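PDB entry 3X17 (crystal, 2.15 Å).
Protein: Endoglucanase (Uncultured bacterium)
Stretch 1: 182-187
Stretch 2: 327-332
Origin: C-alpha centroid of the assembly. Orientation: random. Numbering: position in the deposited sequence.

Stretch 1, residues 182-187: KYVTTT
Stretch 2 327-332: GSGPYD

Two tyrosines packed edge to face, extended by a threonine methyl and closed by one hydrogen bond to backbone, join a strand-to-helix turn to an irregular loop of the same chain, the touching residues being at least 145 positions apart. Stretch 1 ends a strand at Lys-182 and Tyr-183 (phi/psi -125/128 and -133/125), then enters a helix that runs on past Thr-187, phi/psi going from -65/-26 at Val-184 to -59/-42 at Thr-187. Tyr-183 is the N-cap residue; its O accepts from Thr-187 N at 3.1 Å and from Thr-187 OG1 at 3.0 Å. Stretch 2 is extended at Ser-328 (-168/161) and Gly-329 (-80/161), bends at Pro-330 (-77/-38) and takes a left-handed conformation at Tyr-331 (36/57). The closest CA atoms are those of Thr-185 and Tyr-331, 6.7 Å apart. Of the 311 Å² buried over both sides, Tyr-331 (113 Å²) and Tyr-183 (92 Å²) supply about two thirds; Thr-185 and Thr-186 add about 35 Å² each.

Tyr-183 (chi1 m, chi2 89°) and Tyr-331 (chi1 m, chi2 -56°) both point CA-to-CB toward the opposing stretch. The edge of Tyr-331 meets the face of Tyr-183, with centroids 4.9 Å apart, planes at 85°, and Tyr-183 CD2 3.4 Å from Tyr-331 CD2. Thr-186 (chi1 p) lays its methyl over a face of the Tyr-331 ring: CG2 lies 3.7 Å from the centroid, 28° off the normal, a CH-pi contact. Thr-185 (chi1 m) adds a looser contact, its CB 3.9 Å from Tyr-331 CB.

The long Tyr-183 side chain carries its hydroxyl to the loop backbone, where Gly-329 N donates to Tyr-183 OH at 3.1 Å and 160°. Ser-328 (chi1 p) packs beside it, its CB 3.2 Å from Tyr-183 OH. At Gly-329 a CB would lie 3.3 Å from Pro-330 CD, crowded by it; without one, the residue meets stretch 1 through its backbone. Val-184, Pro-330 and Asp-332 point away.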

ATOM      1  N   LYS A 182      -0.474  -1.830 -17.105  1.00 32.74           N
ATOM      2  CA  LYS A 182      -1.380  -2.532 -16.211  1.00 32.46           C
ATOM      3  C   LYS A 182      -0.782  -3.912 -15.979  1.00 31.72           C
ATOM      4  O   LYS A 182      -0.292  -4.544 -16.898  1.00 31.92           O
ATOM      5  CB  LYS A 182      -2.756  -2.655 -16.850  1.00 29.50           C
ATOM      6  CG  LYS A 182      -3.326  -1.291 -17.341  1.00 33.48           C
ATOM      7  CD  LYS A 182      -4.778  -1.400 -17.791  1.00 27.54           C
ATOM      8  CE  LYS A 182      -4.949  -2.357 -18.965  1.00 27.53           C
ATOM      9  NZ  LYS A 182      -6.294  -2.139 -19.647  1.00 25.83           N
ATOM     10  N   TYR A 183      -0.647  -4.295 -14.728  1.00 31.87           N
ATOM     11  CA  TYR A 183       0.240  -5.414 -14.420  1.00 30.23           C
ATOM     12  C   TYR A 183      -0.500  -6.338 -13.493  1.00 28.23           C
ATOM     13  O   TYR A 183      -0.994  -5.903 -12.462  1.00 26.84           O
ATOM     14  CB  TYR A 183       1.473  -4.906 -13.694  1.00 31.02           C
ATOM     15  CG  TYR A 183       2.276  -3.888 -14.434  1.00 30.44           C
ATOM     16  CD1 TYR A 183       1.982  -2.538 -14.298  1.00 27.42           C
ATOM     17  CD2 TYR A 183       3.444  -4.255 -15.110  1.00 29.65           C
ATOM     18  CE1 TYR A 183       2.783  -1.579 -14.846  1.00 27.44           C
ATOM     19  CE2 TYR A 183       4.283  -3.289 -15.655  1.00 28.25           C
ATOM     20  CZ  TYR A 183       3.924  -1.964 -15.564  1.00 35.22           C
ATOM     21  OH  TYR A 183       4.722  -0.993 -16.132  1.00 35.66           O
ATOM     22  N   VAL A 184      -0.605  -7.604 -13.857  1.00 29.42           N
ATOM     23  CA  VAL A 184      -1.391  -8.521 -13.050  1.00 30.04           C
ATOM     24  C   VAL A 184      -0.788  -8.733 -11.640  1.00 32.26           C
ATOM     25  O   VAL A 184      -1.519  -8.996 -10.665  1.00 31.04           O
ATOM     26  CB  VAL A 184      -1.562  -9.874 -13.738  1.00 30.24           C
ATOM     27  CG1 VAL A 184      -2.006 -10.922 -12.700  1.00 29.44           C
ATOM     28  CG2 VAL A 184      -2.620  -9.773 -14.830  1.00 28.32           C
ATOM     29  N   THR A 185       0.522  -8.542 -11.526  1.00 29.97           N
ATOM     30  CA  THR A 185       1.257  -8.989 -10.354  1.00 32.03           C
ATOM     31  C   THR A 185       0.963  -8.039  -9.187  1.00 33.20           C
ATOM     32  O   THR A 185       0.731  -8.474  -8.064  1.00 34.29           O
ATOM     33  CB  THR A 185       2.791  -9.074 -10.663  1.00 33.92           C
ATOM     34  OG1 THR A 185       2.999  -9.906 -11.826  1.00 33.38           O
ATOM     35  CG2 THR A 185       3.563  -9.663  -9.477  1.00 30.15           C
ATOM     36  N   THR A 186       0.816  -6.754  -9.495  1.00 33.31           N
ATOM     37  CA  THR A 186       0.448  -5.757  -8.492  1.00 31.40           C
ATOM     38  C   THR A 186      -1.064  -5.629  -8.351  1.00 30.19           C
ATOM     39  O   THR A 186      -1.561  -5.377  -7.256  1.00 31.57           O
ATOM     40  CB  THR A 186       1.032  -4.359  -8.842  1.00 31.16           C
ATOM     41  OG1 THR A 186       0.846  -4.124 -10.243  1.00 31.80           O
ATOM     42  CG2 THR A 186       2.536  -4.270  -8.495  1.00 30.10           C
ATOM     43  N   THR A 187      -1.788  -5.730  -9.465  1.00 29.64           N
ATOM     44  CA  THR A 187      -3.238  -5.601  -9.446  1.00 27.64           C
ATOM     45  C   THR A 187      -3.864  -6.650  -8.550  1.00 28.37           C
ATOM     46  O   THR A 187      -4.778  -6.343  -7.792  1.00 27.98           O
ATOM     47  CB  THR A 187      -3.889  -5.714 -10.872  1.00 27.84           C
ATOM     48  OG1 THR A 187      -3.514  -4.580 -11.649  1.00 27.21           O
ATOM     49  CG2 THR A 187      -5.465  -5.706 -10.789  1.00 25.93           C
ATOM     50  N   GLY A 327       8.927  -1.003 -22.394  1.00 40.65           N
ATOM     51  CA  GLY A 327       8.009   0.106 -22.091  1.00 35.13           C
ATOM     52  C   GLY A 327       7.210  -0.040 -20.803  1.00 36.56           C
ATOM     53  O   GLY A 327       6.135   0.557 -20.639  1.00 34.82           O
ATOM     54  N   SER A 328       7.715  -0.868 -19.909  1.00 35.06           N
ATOM     55  CA  SER A 328       7.005  -1.221 -18.683  1.00 36.00           C
ATOM     56  C   SER A 328       7.983  -1.942 -17.765  1.00 37.46           C
ATOM     57  O   SER A 328       9.062  -2.395 -18.209  1.00 37.80           O
ATOM     58  CB  SER A 328       5.775  -2.096 -18.978  1.00 33.94           C
ATOM     59  OG  SER A 328       6.126  -3.353 -19.514  1.00 33.53           O
ATOM     60  N   GLY A 329       7.651  -1.991 -16.477  1.00 37.75           N
ATOM     61  CA  GLY A 329       8.527  -2.649 -15.501  1.00 36.67           C
ATOM     62  C   GLY A 329       8.352  -4.152 -15.543  1.00 36.75           C
ATOM     63  O   GLY A 329       7.343  -4.643 -16.045  1.00 36.13           O
ATOM     64  N   PRO A 330       9.335  -4.906 -15.011  1.00 36.67           N
ATOM     65  CA  PRO A 330       9.319  -6.375 -15.134  1.00 36.06           C
ATOM     66  C   PRO A 330       8.357  -7.124 -14.192  1.00 34.37           C
ATOM     67  O   PRO A 330       7.799  -8.162 -14.569  1.00 34.29           O
ATOM     68  CB  PRO A 330      10.778  -6.767 -14.827  1.00 37.01           C
ATOM     69  CG  PRO A 330      11.305  -5.636 -14.000  1.00 40.76           C
ATOM     70  CD  PRO A 330      10.621  -4.393 -14.510  1.00 35.46           C
ATOM     71  N   TYR A 331       8.221  -6.651 -12.954  1.00 34.42           N
ATOM     72  CA  TYR A 331       7.612  -7.453 -11.876  1.00 33.06           C
ATOM     73  C   TYR A 331       7.999  -8.914 -12.027  1.00 32.87           C
ATOM     74  O   TYR A 331       7.139  -9.801 -12.097  1.00 33.23           O
ATOM     75  CB  TYR A 331       6.073  -7.288 -11.818  1.00 32.52           C
ATOM     76  CG  TYR A 331       5.654  -5.910 -11.344  1.00 33.92           C
ATOM     77  CD1 TYR A 331       6.095  -5.415 -10.118  1.00 36.47           C
ATOM     78  CD2 TYR A 331       4.931  -5.050 -12.171  1.00 37.03           C
ATOM     79  CE1 TYR A 331       5.791  -4.112  -9.707  1.00 36.65           C
ATOM     80  CE2 TYR A 331       4.594  -3.735 -11.757  1.00 32.90           C
ATOM     81  CZ  TYR A 331       5.033  -3.276 -10.529  1.00 37.81           C
ATOM     82  OH  TYR A 331       4.721  -1.991 -10.090  1.00 33.02           O
ATOM     83  N   ASP A 332       9.301  -9.164 -12.044  1.00 32.10           N
ATOM     84  CA  ASP A 332       9.799 -10.485 -12.359  1.00 33.87           C
ATOM     85  C   ASP A 332       9.872 -11.331 -11.076  1.00 34.61           C
ATOM     86  O   ASP A 332      10.960 -11.515 -10.473  1.00 36.41           O
ATOM     87  CB  ASP A 332      11.164 -10.384 -13.062  1.00 33.34           C
ATOM     88  CG  ASP A 332      12.142  -9.508 -12.316  1.00 37.01           C
ATOM     89  OD1 ASP A 332      11.711  -8.578 -11.585  1.00 38.63           O
ATOM     90  OD2 ASP A 332      13.350  -9.781 -12.419  1.00 47.81           O
TER